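Local coordinates for protein U4/U6 snRNA-associated-splicing factor PRP24 (Saccharomyces cerevisiae, PDB 4N0T) that binds U6 small nuclear RNA and anneals it with U4, acting as a recycling factor of the spliceosome, at residues S119-T124 / L316-N321. Sequence-based numbering, arbitrary orientation. Where two conformers were deposited one is given.
Sequences SLRFNT and LVSDFN. With nucleotides of chain B.
Leu316 reaches across to the 119-124 loop mostly with one branch: its CD1 lies 3.8 Å from Thr124 CG2 and 3.9 Å from Leu120 CB, and its CG is also close to Thr124 CG2. Beside this apolar patch a water ties the two segments together, accepting from Leu316 N and hydrogen-bonded to Thr124 OG1 at 2.8 Å. Further along, Ser318 OG meets Arg121 at the root of its side chain, 3.3 Å from CA and 3.5 Å from CG. Chi1 of 53° sets this hydroxyl between the backbone N and the carbonyl carbon of Ser318, facing Arg121. A second water accepts from Ser318 N and donates weakly to Arg121 O.

Bound RNA extends the junction. Arg121 has CG anti to its backbone nitrogen (chi1 178°) and stays extended to NE, which brings the edge of the guanidinium to the base of C29 of chain B, with Phe122 CZ over one of its faces; in the conformer described, one of two, NH2 makes a weak bond to O2 of that base, while Asp319 CB packs against the same base. The Phe122 ring is sandwiched, with Arg121 CG over one face and the base of U25 of chain B against the other. Phe122 O accepts a nearly straight hydrogen bond, 2.8 Å, from N3 of U28 of chain B.

The contact joins two RRM domains: the loop between strands 112-116 and 128-133 of the second meets the end of strand 311-317, an outer strand of the occluded fourth. Pro293 of helix 293-302 packs on both Thr124 and Leu316, and Arg263 of helix 258-270 forms a salt bridge with Asp319.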
loop_
_atom_site.group_PDB
_atom_site.type_symbol
_atom_site.label_atom_id
_atom_site.label_comp_id
_atom_site.label_asym_id
_atom_site.label_seq_id
_atom_site.Cartn_x
_atom_site.Cartn_y
_atom_site.Cartn_z
ATOM N N SER A 119 -3.994 0.431 3.993
ATOM C CA SER A 119 -3.141 1.057 5.012
ATOM C C SER A 119 -1.667 0.745 4.766
ATOM O O SER A 119 -1.294 -0.405 4.469
ATOM C CB SER A 119 -3.504 0.525 6.401
ATOM O OG SER A 119 -2.519 0.896 7.368
ATOM N N LEU A 120 -0.809 1.752 4.927
ATOM C CA LEU A 120 0.630 1.529 4.765
ATOM C C LEU A 120 1.313 1.282 6.105
ATOM O O LEU A 120 2.539 1.254 6.191
ATOM C CB LEU A 120 1.274 2.737 4.077
ATOM C CG LEU A 120 0.544 3.232 2.830
ATOM C CD1 LEU A 120 1.352 4.357 2.169
ATOM C CD2 LEU A 120 0.318 2.104 1.844
ATOM N N ARG A 121 0.497 1.086 7.137
ATOM C CA ARG A 121 1.002 0.986 8.493
ATOM C C ARG A 121 2.148 -0.012 8.629
ATOM O O ARG A 121 3.207 0.337 9.160
ATOM C CB ARG A 121 -0.134 0.620 9.446
ATOM C CG ARG A 121 0.290 0.443 10.894
ATOM C CD ARG A 121 -0.917 0.006 11.719
ATOM N NE ARG A 121 -0.568 -0.346 13.093
ATOM C CZ ARG A 121 -1.361 -1.036 13.910
ATOM N NH1 ARG A 121 -2.549 -1.457 13.491
ATOM N NH2 ARG A 121 -0.959 -1.315 15.143
ATOM N N PHE A 122 1.954 -1.226 8.138
ATOM C CA PHE A 122 2.998 -2.242 8.324
ATOM C C PHE A 122 3.890 -2.474 7.113
ATOM O O PHE A 122 4.849 -3.236 7.178
ATOM C CB PHE A 122 2.376 -3.568 8.793
ATOM C CG PHE A 122 1.729 -3.468 10.141
ATOM C CD1 PHE A 122 2.494 -3.204 11.265
ATOM C CD2 PHE A 122 0.369 -3.650 10.285
ATOM C CE1 PHE A 122 1.908 -3.108 12.518
ATOM C CE2 PHE A 122 -0.235 -3.549 11.534
ATOM C CZ PHE A 122 0.544 -3.289 12.652
ATOM N N ASN A 123 3.593 -1.801 6.015
ATOM C CA ASN A 123 4.406 -1.893 4.808
ATOM C C ASN A 123 4.204 -0.620 4.002
ATOM O O ASN A 123 3.146 -0.407 3.414
ATOM C CB ASN A 123 4.025 -3.106 3.957
ATOM C CG ASN A 123 4.803 -3.163 2.630
ATOM O OD1 ASN A 123 5.747 -2.390 2.408
ATOM N ND2 ASN A 123 4.440 -4.115 1.767
ATOM N N THR A 124 5.241 0.211 3.986
ATOM C CA THR A 124 5.177 1.525 3.366
ATOM C C THR A 124 4.975 1.440 1.852
ATOM O O THR A 124 4.466 2.377 1.236
ATOM C CB THR A 124 6.475 2.302 3.708
ATOM O OG1 THR A 124 6.497 2.538 5.117
ATOM C CG2 THR A 124 6.525 3.632 3.009
ATOM N N LEU A 316 7.776 6.818 6.811
ATOM C CA LEU A 316 6.520 6.868 7.556
ATOM C C LEU A 316 6.724 6.408 8.992
ATOM O O LEU A 316 7.546 5.508 9.283
ATOM C CB LEU A 316 5.449 5.999 6.903
ATOM C CG LEU A 316 5.046 6.309 5.473
ATOM C CD1 LEU A 316 3.876 5.402 5.124
ATOM C CD2 LEU A 316 4.639 7.796 5.319
ATOM N N VAL A 317 6.006 7.054 9.901
ATOM C CA VAL A 317 5.969 6.642 11.298
ATOM C C VAL A 317 4.482 6.586 11.667
ATOM O O VAL A 317 3.964 7.434 12.413
ATOM C CB VAL A 317 6.726 7.640 12.212
ATOM C CG1 VAL A 317 6.815 7.093 13.630
ATOM C CG2 VAL A 317 8.136 7.903 11.689
ATOM N N SER A 318 3.777 5.588 11.147
ATOM C CA SER A 318 2.319 5.603 11.252
ATOM C C SER A 318 1.833 5.347 12.670
ATOM O O SER A 318 0.692 5.692 12.999
ATOM C CB SER A 318 1.696 4.605 10.283
ATOM O OG SER A 318 2.286 3.338 10.501
ATOM N N ASP A 319 2.692 4.786 13.522
ATOM C CA ASP A 319 2.308 4.564 14.917
ATOM C C ASP A 319 2.164 5.873 15.694
ATOM O O ASP A 319 1.574 5.895 16.769
ATOM C CB ASP A 319 3.217 3.563 15.656
ATOM C CG ASP A 319 4.704 3.864 15.505
ATOM O OD1 ASP A 319 5.142 4.268 14.405
ATOM O OD2 ASP A 319 5.451 3.654 16.497
ATOM N N PHE A 320 2.681 6.960 15.132
ATOM C CA PHE A 320 2.424 8.293 15.681
ATOM C C PHE A 320 1.721 9.196 14.671
ATOM O O PHE A 320 1.811 10.421 14.776
ATOM C CB PHE A 320 3.733 8.926 16.162
ATOM C CG PHE A 320 4.347 8.192 17.322
ATOM C CD1 PHE A 320 3.781 8.293 18.587
ATOM C CD2 PHE A 320 5.453 7.369 17.139
ATOM C CE1 PHE A 320 4.317 7.609 19.656
ATOM C CE2 PHE A 320 6.000 6.681 18.210
ATOM C CZ PHE A 320 5.425 6.800 19.468
ATOM N N ASN A 321 1.027 8.588 13.706
ATOM C CA ASN A 321 0.333 9.331 12.644
ATOM C C ASN A 321 1.211 10.365 11.939
ATOM O O ASN A 321 0.767 11.476 11.634
ATOM C CB ASN A 321 -0.928 10.018 13.193
ATOM C CG ASN A 321 -1.854 9.056 13.899
ATOM O OD1 ASN A 321 -2.039 7.924 13.460
ATOM N ND2 ASN A 321 -2.459 9.508 15.000
ATOM P P U B 25 -0.330 -10.033 6.690
ATOM O OP1 U B 25 0.565 -10.861 5.856
ATOM O OP2 U B 25 -1.391 -10.646 7.527
ATOM O "O5'" U B 25 0.512 -9.176 7.730
ATOM C "C5'" U B 25 1.726 -8.555 7.345
ATOM C "C4'" U B 25 2.485 -8.105 8.561
ATOM O "O4'" U B 25 1.829 -6.969 9.163
ATOM C "C3'" U B 25 2.540 -9.119 9.685
ATOM O "O3'" U B 25 3.510 -10.101 9.425
ATOM C "C2'" U B 25 2.825 -8.244 10.902
ATOM O "O2'" U B 25 4.194 -7.857 10.927
ATOM C "C1'" U B 25 2.003 -7.004 10.568
ATOM N N1 U B 25 0.672 -7.024 11.210
ATOM C C2 U B 25 0.601 -6.655 12.540
ATOM O O2 U B 25 1.579 -6.349 13.198
ATOM N N3 U B 25 -0.657 -6.669 13.089
ATOM C C4 U B 25 -1.827 -6.998 12.442
ATOM O O4 U B 25 -2.889 -6.958 13.067
ATOM C C5 U B 25 -1.673 -7.365 11.069
ATOM C C6 U B 25 -0.462 -7.365 10.500
ATOM P P C B 29 8.201 -2.310 16.502
ATOM O OP1 C B 29 8.273 -0.831 16.435
ATOM O OP2 C B 29 9.345 -3.053 17.128
ATOM O "O5'" C B 29 6.846 -2.758 17.205
ATOM C "C5'" C B 29 6.458 -2.230 18.474
ATOM C "C4'" C B 29 4.975 -1.970 18.540
ATOM O "O4'" C B 29 4.627 -0.991 17.519
ATOM C "C3'" C B 29 4.082 -3.184 18.272
ATOM O "O3'" C B 29 2.845 -2.997 18.960
ATOM C "C2'" C B 29 3.813 -3.059 16.779
ATOM O "O2'" C B 29 2.666 -3.747 16.326
ATOM C "C1'" C B 29 3.651 -1.547 16.654
ATOM N N1 C B 29 3.880 -1.001 15.316
ATOM C C2 C B 29 2.959 -0.055 14.884
ATOM O O2 C B 29 2.006 0.221 15.634
ATOM N N3 C B 29 3.112 0.509 13.670
ATOM C C4 C B 29 4.154 0.159 12.924
ATOM N N4 C B 29 4.270 0.754 11.735
ATOM C C5 C B 29 5.116 -0.800 13.351
ATOM C C6 C B 29 4.954 -1.354 14.560
ATOM P P U B 28 9.694 -7.750 15.324
ATOM O OP1 U B 28 8.974 -8.969 14.902
ATOM O OP2 U B 28 11.077 -7.843 15.818
ATOM O "O5'" U B 28 9.661 -6.727 14.082
ATOM C "C5'" U B 28 10.428 -5.525 14.095
ATOM C "C4'" U B 28 9.554 -4.312 13.859
ATOM O "O4'" U B 28 9.075 -4.318 12.482
ATOM C "C3'" U B 28 8.307 -4.237 14.735
ATOM O "O3'" U B 28 8.022 -2.866 15.009
ATOM C "C2'" U B 28 7.223 -4.783 13.817
ATOM O "O2'" U B 28 5.912 -4.407 14.183
ATOM C "C1'" U B 28 7.662 -4.190 12.484
ATOM N N1 U B 28 7.134 -4.862 11.291
ATOM C C2 U B 28 6.405 -4.087 10.389
ATOM O O2 U B 28 6.184 -2.886 10.566
ATOM N N3 U B 28 5.944 -4.751 9.283
ATOM C C4 U B 28 6.136 -6.087 8.994
ATOM O O4 U B 28 5.656 -6.555 7.960
ATOM C C5 U B 28 6.917 -6.820 9.964
ATOM C C6 U B 28 7.384 -6.203 11.052
HETATM O O HOH W 1 4.762 3.365 9.676
HETATM O O HOH W 2 8.560 4.443 5.394
#